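Long-range contacts in conserved hypothetical protein (Staphylococcus aureus subsp. aureus, PDB 1TSJ), which is of unknown function but belongs to the 3-demethylubiquinone-9 3-methyltransferase family of the glyoxalase clan: residues Met1-Ile6 with Val60-Asp65; Ile32-Lys37 with His51-Leu56; Leu76-Lys81 with Phe123-Pro128. All blocks are in the same frame, centred on the assembly; numbering follows the deposited sequence.

Contact 1 of 3, residues Met1-Ile6 with Val60-Asp65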
# COMPACT_ATOMS: atom_id res chain seq x y z
N MET A 1 7.30 0.43 14.76
CA MET A 1 7.08 0.47 13.26
C MET A 1 6.04 -0.62 12.85
O MET A 1 6.30 -1.61 12.08
CB MET A 1 8.45 0.25 12.56
CG MET A 1 9.59 1.05 13.21
SD MET A 1 10.01 0.50 14.97
CE MET A 1 10.84 2.20 15.69
N ASP A 2 4.88 -0.51 13.44
CA ASP A 2 3.95 -1.60 13.22
C ASP A 2 2.75 -1.10 12.43
O ASP A 2 2.14 -0.09 12.74
CB ASP A 2 3.61 -2.30 14.53
CG ASP A 2 2.69 -1.50 15.37
OD1 ASP A 2 3.19 -0.47 15.96
OD2 ASP A 2 1.45 -1.82 15.47
N ILE A 3 2.49 -1.77 11.33
CA ILE A 3 1.64 -1.19 10.32
C ILE A 3 0.36 -1.90 10.53
O ILE A 3 0.37 -3.00 11.02
CB ILE A 3 2.29 -1.28 8.87
CG1 ILE A 3 2.22 -2.67 8.34
CG2 ILE A 3 3.83 -0.76 8.88
CD1 ILE A 3 2.40 -2.71 6.80
N PRO A 4 -0.77 -1.20 10.36
CA PRO A 4 -2.04 -1.84 10.52
C PRO A 4 -2.33 -2.92 9.47
O PRO A 4 -1.75 -2.90 8.35
CB PRO A 4 -2.96 -0.65 10.48
CG PRO A 4 -2.23 0.42 9.85
CD PRO A 4 -0.91 0.28 10.18
N LYS A 5 -3.23 -3.87 9.84
CA LYS A 5 -3.70 -4.92 8.93
C LYS A 5 -4.10 -4.29 7.64
O LYS A 5 -3.79 -4.85 6.64
CB LYS A 5 -4.77 -5.96 9.46
N ILE A 6 -4.76 -3.10 7.67
CA ILE A 6 -5.20 -2.35 6.47
C ILE A 6 -4.66 -0.91 6.49
O ILE A 6 -5.10 -0.12 7.33
CB ILE A 6 -6.72 -2.34 6.38
CG1 ILE A 6 -7.25 -3.74 6.14
CG2 ILE A 6 -7.22 -1.69 5.13
CD1 ILE A 6 -8.71 -3.87 6.77
N VAL A 60 -0.73 5.34 10.62
CA VAL A 60 0.11 4.87 9.46
C VAL A 60 -0.50 4.82 8.08
O VAL A 60 -1.52 4.16 7.86
CB VAL A 60 0.71 3.53 9.78
CG1 VAL A 60 1.61 3.14 8.73
CG2 VAL A 60 1.52 3.67 11.03
N PHE A 61 0.14 5.57 7.20
CA PHE A 61 -0.21 5.67 5.86
C PHE A 61 0.98 5.23 5.02
O PHE A 61 2.07 5.06 5.50
CB PHE A 61 -0.56 7.15 5.58
CG PHE A 61 -1.87 7.59 6.20
CD1 PHE A 61 -1.93 7.96 7.52
CD2 PHE A 61 -3.04 7.58 5.48
CE1 PHE A 61 -3.16 8.29 8.16
CE2 PHE A 61 -4.33 7.92 6.11
CZ PHE A 61 -4.34 8.27 7.45
N MSE A 62 0.78 5.04 3.76
CA MSE A 62 1.85 4.78 2.86
C MSE A 62 1.59 5.57 1.61
O MSE A 62 0.47 5.80 1.23
CB MSE A 62 1.85 3.34 2.44
CG MSE A 62 2.18 2.41 3.53
SE MSE A 62 1.97 0.50 2.84
CE MSE A 62 2.25 -0.56 4.71
N ALA A 63 2.67 5.97 0.94
CA ALA A 63 2.52 6.62 -0.36
C ALA A 63 3.65 6.09 -1.30
O ALA A 63 4.69 5.67 -0.81
CB ALA A 63 2.54 8.11 -0.19
N ILE A 64 3.38 6.02 -2.61
CA ILE A 64 4.44 5.87 -3.54
C ILE A 64 4.32 6.72 -4.81
O ILE A 64 3.32 7.33 -5.07
CB ILE A 64 4.53 4.42 -3.96
CG1 ILE A 64 3.29 4.12 -4.78
CG2 ILE A 64 4.59 3.46 -2.76
CD1 ILE A 64 3.23 2.71 -5.31
N ASP A 65 5.39 6.73 -5.58
CA ASP A 65 5.55 7.49 -6.85
C ASP A 65 5.94 9.05 -6.63
O ASP A 65 5.05 9.93 -6.44
CB ASP A 65 4.36 7.12 -7.80
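The pyrrolidine ring of Pro4 overlaps the isopropyl group of Val60. Its CD atom is 3.7 Å from Val60 CB and 4.1 Å from Val60 CG1, and the two side chains meet obliquely. Val60 points toward the incoming chain. Its CB is the atom nearest Pro4 CD; CG1, anti to the backbone N (chi1 -175°), lies beside it and also meets the fringe of Ile3, with Ile3 CB 4.5 Å from Val60 CG1. CG2 approaches the carbonyl oxygen of Asp2, at 4.2 Å from Asp2 O. The other pair, Ile3 with selenomethionine Met62, crosses at about a right angle: the extended Met62 chain brings its terminal methyl to the end of Ile3, but the modelled spacing is too close to be trusted in detail. With no hydrogen bond between the two segments and just 185 Å² buried, the evidence is for apolar packing of an irregular N-terminal arm on a strand, near the surface. Strand 6-11, which this arm leads into, runs parallel to strand 59-64. Val60 and Met62 also touch Ile53 of strand 49-56, while Ile3 reaches Thr79 and Met62 reaches Phe77 on strand 76-79.

Contact 2 of 3, residues Ile32-Lys37 with His51-Leu56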
# COMPACT_ATOMS: atom_id res chain seq x y z
N ILE A 32 7.45 11.46 8.79
CA ILE A 32 7.88 10.54 7.79
C ILE A 32 8.71 9.41 8.45
O ILE A 32 9.79 9.68 8.97
CB ILE A 32 8.65 11.25 6.73
CG1 ILE A 32 7.69 11.96 5.79
CG2 ILE A 32 9.35 10.27 5.87
CD1 ILE A 32 8.35 12.99 4.81
N ILE A 33 8.20 8.17 8.47
CA ILE A 33 9.02 7.17 8.99
C ILE A 33 9.96 6.48 7.96
O ILE A 33 10.98 6.02 8.30
CB ILE A 33 8.29 6.24 10.02
CG1 ILE A 33 8.13 4.86 9.49
CG2 ILE A 33 6.91 6.77 10.51
CD1 ILE A 33 9.38 4.00 9.66
N THR A 34 9.72 6.52 6.67
CA THR A 34 10.46 5.70 5.69
C THR A 34 10.17 6.36 4.37
O THR A 34 8.99 6.59 4.02
CB THR A 34 9.91 4.22 5.65
OG1 THR A 34 10.47 3.37 6.73
CG2 THR A 34 10.11 3.45 4.24
N MSE A 35 11.24 6.73 3.68
CA MSE A 35 11.19 7.03 2.33
C MSE A 35 12.27 6.38 1.55
O MSE A 35 13.45 6.58 1.87
CB MSE A 35 11.40 8.48 2.20
CG MSE A 35 10.20 9.21 2.17
SE MSE A 35 10.13 10.51 0.74
CE MSE A 35 8.18 11.10 1.13
N ALA A 36 11.92 5.72 0.45
CA ALA A 36 12.89 5.16 -0.44
C ALA A 36 12.58 5.63 -1.80
O ALA A 36 11.46 5.51 -2.21
CB ALA A 36 12.90 3.70 -0.37
N LYS A 37 13.60 6.21 -2.48
CA LYS A 37 13.47 6.69 -3.86
C LYS A 37 13.96 5.68 -4.87
O LYS A 37 14.76 4.76 -4.54
CB LYS A 37 14.30 7.90 -4.07
CG LYS A 37 14.35 8.94 -2.95
CD LYS A 37 13.02 9.51 -2.59
CE LYS A 37 13.13 10.99 -2.07
NZ LYS A 37 13.24 11.99 -3.21
N HIS A 51 8.91 3.81 -1.88
CA HIS A 51 8.24 3.31 -0.74
C HIS A 51 8.31 4.44 0.31
O HIS A 51 9.40 4.87 0.61
CB HIS A 51 8.94 1.99 -0.29
CG HIS A 51 8.34 1.35 0.97
ND1 HIS A 51 9.11 1.04 2.11
CD2 HIS A 51 7.04 0.94 1.26
CE1 HIS A 51 8.32 0.47 3.02
NE2 HIS A 51 7.07 0.39 2.54
N SER A 52 7.14 4.87 0.86
CA SER A 52 7.05 5.78 2.03
C SER A 52 6.07 5.22 3.03
O SER A 52 5.04 4.76 2.69
CB SER A 52 6.58 7.22 1.64
OG SER A 52 7.01 8.24 2.59
N ILE A 53 6.41 5.33 4.29
CA ILE A 53 5.53 5.08 5.37
C ILE A 53 5.59 6.31 6.26
O ILE A 53 6.64 6.67 6.76
CB ILE A 53 5.99 3.89 6.15
CG1 ILE A 53 5.90 2.66 5.30
CG2 ILE A 53 5.17 3.70 7.37
CD1 ILE A 53 6.42 1.53 5.98
N PHE A 54 4.44 6.91 6.50
CA PHE A 54 4.38 8.09 7.29
C PHE A 54 3.22 7.99 8.26
O PHE A 54 2.35 7.15 8.16
CB PHE A 54 4.37 9.28 6.34
CG PHE A 54 3.23 9.33 5.36
CD1 PHE A 54 3.22 8.63 4.23
CD2 PHE A 54 2.12 10.14 5.58
CE1 PHE A 54 2.04 8.71 3.35
CE2 PHE A 54 1.10 10.22 4.75
CZ PHE A 54 1.03 9.53 3.66
N THR A 55 3.24 8.85 9.22
CA THR A 55 2.19 9.02 10.22
C THR A 55 1.39 10.31 10.01
O THR A 55 1.92 11.27 9.49
CB THR A 55 2.93 9.08 11.54
OG1 THR A 55 3.43 7.77 11.82
CG2 THR A 55 2.06 9.19 12.60
N LEU A 56 0.09 10.31 10.36
CA LEU A 56 -0.76 11.49 10.44
C LEU A 56 -1.60 11.20 11.65
O LEU A 56 -2.40 10.25 11.59
CB LEU A 56 -1.74 11.62 9.28
CG LEU A 56 -1.17 11.71 7.87
CD1 LEU A 56 -2.21 12.00 6.68
CD2 LEU A 56 -0.21 12.71 7.83
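The imidazole of His51 receives the methyl of Thr34 obliquely, on its ND1-CE1 side: Thr34 CG2 is 3.4 Å from His51 ND1 and 3.7 Å from His51 CE1. With Thr34 OG1 anti to the carbonyl carbon (chi1 -83°), CG2 lies anti to the backbone N, where it meets the ring. The other flat group, the phenyl of Phe54, leads away from strand 32-37; its CB is the side-chain atom that packs here, 4.0 Å from Ile32 CA. The strands run antiparallel, at 168°, as the two arms of a beta hairpin in a sheet consistent with the glyoxalase-type fold. A classic beta bulge interrupts their register: Ile33 and Thr34 both face Ile53, whose O accepts Ile33 N at 2.8 Å and, weakly, Thr34 N. Beyond it, Ala36 and His51 exchange a reciprocal pair of backbone bonds, Ala36 N to His51 O (2.7 Å) and His51 N to Ala36 O (3.1 Å). At the bulge, Ile33 and Ile53 lie side by side, Ile33 CG1 3.8 Å from Ile53 CG2. On the sheet face carrying Ile32, Met35, Ser52 and Phe54, CG of selenomethionine Met35 packs 3.4 Å from Ser52 OG, and helix 16-26 covers Ile32 and Met35 through Val20.

Contact 3 of 3, residues Leu76-Lys81 with Phe123-Pro128; sequences LFVTVK and FQLALP
The amide N of Gln124 donates to Leu76 O at 2.7 Å, with an N-H...O angle of 163° that makes the bond fairly straight. It opens a parallel ladder in which the donor comes from each strand in turn: Val78 N to Gln124 O, Ala126 N to Val78 O (2.7 Å), and Val80 N to Ala126 O (3.0 Å). The CA-CA register is unbroken from Leu76-Phe123 to Val80-Leu127, and the strand axes are inclined at 21°.

Two differently built surfaces result. On one, Phe77 has its CG anti to the backbone N, and its ring meets the Ala126 methyl obliquely, with Phe77 CZ 3.6 Å from Ala126 CB, while Phe77 CD1 is 3.8 Å from Gln124 CB. The ring and the Gln124 amide stand 77° apart, and the amide is turned to Ser75, whose OG is hydrogen-bonded to NE2. Phe9 meets the Phe77 ring, and Phe112 and Trp114 touch Gln124.

On the other surface, Phe123 lies beside Leu76, Leu76 CD1 being 3.7 Å from Phe123 CE2, and Val78 CG2 comes to the edge of that ring, near its plane, 4.0 Å from Phe123 CD2. Val80 CG2 meets Leu125 CB at 4.0 Å. Helix 83-94 covers this side, through Leu89, Leu93 and Met86.

The order strand 76-79, helix 83-94, antiparallel strands and then strand 122-127, returning parallel to the first, matches the beta-alpha-beta-beta-beta module characteristic of the glyoxalase (vicinal oxygen chelate) fold, consistent with the family.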
# COMPACT_ATOMS: atom_id res chain seq x y z
N LEU A 76 -6.19 0.16 -0.64
CA LEU A 76 -6.04 -0.41 0.72
C LEU A 76 -5.06 -1.50 0.69
O LEU A 76 -5.17 -2.40 -0.02
CB LEU A 76 -7.36 -0.99 1.26
CG LEU A 76 -8.40 0.13 1.40
CD1 LEU A 76 -9.72 -0.44 1.67
CD2 LEU A 76 -8.19 1.17 2.41
N PHE A 77 -4.09 -1.40 1.53
CA PHE A 77 -2.97 -2.20 1.45
C PHE A 77 -3.12 -3.10 2.68
O PHE A 77 -2.95 -2.70 3.86
CB PHE A 77 -1.66 -1.36 1.43
CG PHE A 77 -0.37 -2.17 1.51
CD1 PHE A 77 0.36 -2.41 0.39
CD2 PHE A 77 -0.00 -2.77 2.61
CE1 PHE A 77 1.44 -3.21 0.44
CE2 PHE A 77 1.16 -3.48 2.66
CZ PHE A 77 1.87 -3.69 1.57
N VAL A 78 -3.41 -4.37 2.34
CA VAL A 78 -3.61 -5.39 3.29
C VAL A 78 -2.39 -6.33 3.46
O VAL A 78 -1.95 -7.08 2.58
CB VAL A 78 -5.02 -6.13 3.00
CG1 VAL A 78 -5.43 -7.10 4.15
CG2 VAL A 78 -6.15 -5.16 2.64
N THR A 79 -1.84 -6.22 4.65
CA THR A 79 -0.94 -7.18 5.21
C THR A 79 -1.63 -8.48 5.74
O THR A 79 -2.28 -8.55 6.83
CB THR A 79 -0.19 -6.55 6.32
OG1 THR A 79 0.54 -5.42 5.80
CG2 THR A 79 0.88 -7.51 6.83
N VAL A 80 -1.43 -9.51 4.94
CA VAL A 80 -2.04 -10.81 5.08
C VAL A 80 -1.20 -11.64 6.08
O VAL A 80 0.06 -11.46 6.17
CB VAL A 80 -2.23 -11.38 3.65
CG1 VAL A 80 -2.79 -12.71 3.74
CG2 VAL A 80 -3.28 -10.44 2.84
N LYS A 81 -1.94 -12.43 6.91
CA LYS A 81 -1.35 -13.36 7.99
C LYS A 81 -0.78 -14.67 7.41
O LYS A 81 0.11 -15.18 7.99
CB LYS A 81 -2.35 -13.80 9.12
N PHE A 123 -7.62 -3.14 -3.52
CA PHE A 123 -6.98 -3.85 -2.42
C PHE A 123 -5.67 -4.39 -2.84
O PHE A 123 -5.60 -5.10 -3.82
CB PHE A 123 -7.83 -5.02 -2.04
CG PHE A 123 -9.10 -4.60 -1.38
CD1 PHE A 123 -10.22 -4.30 -2.17
CD2 PHE A 123 -9.15 -4.41 0.04
CE1 PHE A 123 -11.34 -3.79 -1.54
CE2 PHE A 123 -10.22 -3.99 0.60
CZ PHE A 123 -11.32 -3.64 -0.17
N GLN A 124 -4.63 -4.07 -2.09
CA GLN A 124 -3.31 -4.76 -2.21
C GLN A 124 -3.21 -5.72 -1.10
O GLN A 124 -3.43 -5.32 0.07
CB GLN A 124 -2.08 -3.84 -2.15
CG GLN A 124 -2.22 -2.88 -3.28
CD GLN A 124 -1.04 -1.89 -3.40
OE1 GLN A 124 0.13 -2.33 -3.56
NE2 GLN A 124 -1.34 -0.55 -3.27
N LEU A 125 -2.88 -6.98 -1.51
CA LEU A 125 -2.68 -8.10 -0.60
C LEU A 125 -1.25 -8.52 -0.52
O LEU A 125 -0.71 -8.96 -1.51
CB LEU A 125 -3.57 -9.29 -0.99
CG LEU A 125 -4.98 -8.90 -1.53
CD1 LEU A 125 -5.75 -10.12 -1.96
CD2 LEU A 125 -5.85 -8.20 -0.55
N ALA A 126 -0.65 -8.39 0.64
CA ALA A 126 0.76 -8.52 0.68
C ALA A 126 1.13 -9.57 1.74
O ALA A 126 0.83 -9.39 2.93
CB ALA A 126 1.42 -7.17 0.98
N LEU A 127 1.78 -10.68 1.34
CA LEU A 127 2.22 -11.65 2.33
C LEU A 127 3.67 -11.46 2.63
O LEU A 127 4.48 -11.71 1.80
CB LEU A 127 2.05 -12.97 1.76
CG LEU A 127 1.90 -14.03 2.80
CD1 LEU A 127 1.29 -15.19 2.02
CD2 LEU A 127 3.18 -14.46 3.43
N PRO A 128 4.02 -10.98 3.80
CA PRO A 128 5.48 -10.72 4.11
C PRO A 128 6.47 -11.96 4.09
O PRO A 128 7.56 -11.91 3.41
CB PRO A 128 5.46 -10.05 5.49
CG PRO A 128 3.99 -9.67 5.74
CD PRO A 128 3.14 -10.67 4.94

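How the contacts relate
All three contacts belong to one continuous sheet. Contacts 1 and 2, centres about 8 Å apart, join where strands 59-64 and 49-56 pair: Phe61 N lies 2.9 Å from Phe54 O, a probable hydrogen bond. Along the chain, contact 2 is nested inside the loop closed by contact 1. Contact 1 also touches contact 3, centres about 10 Å apart, through a probable hydrogen bond from Thr79 N to Lys5 O (3.1 Å). Contacts 2 and 3 do not touch: their centres are about 17 Å apart, on opposite sides of the chain's centre, and their nearest atoms about 7 Å. Strand 6-11 pairs parallel with 59-64 and antiparallel with 76-79, consistent with two beta-alpha-beta-beta-beta halves meeting near contact 1.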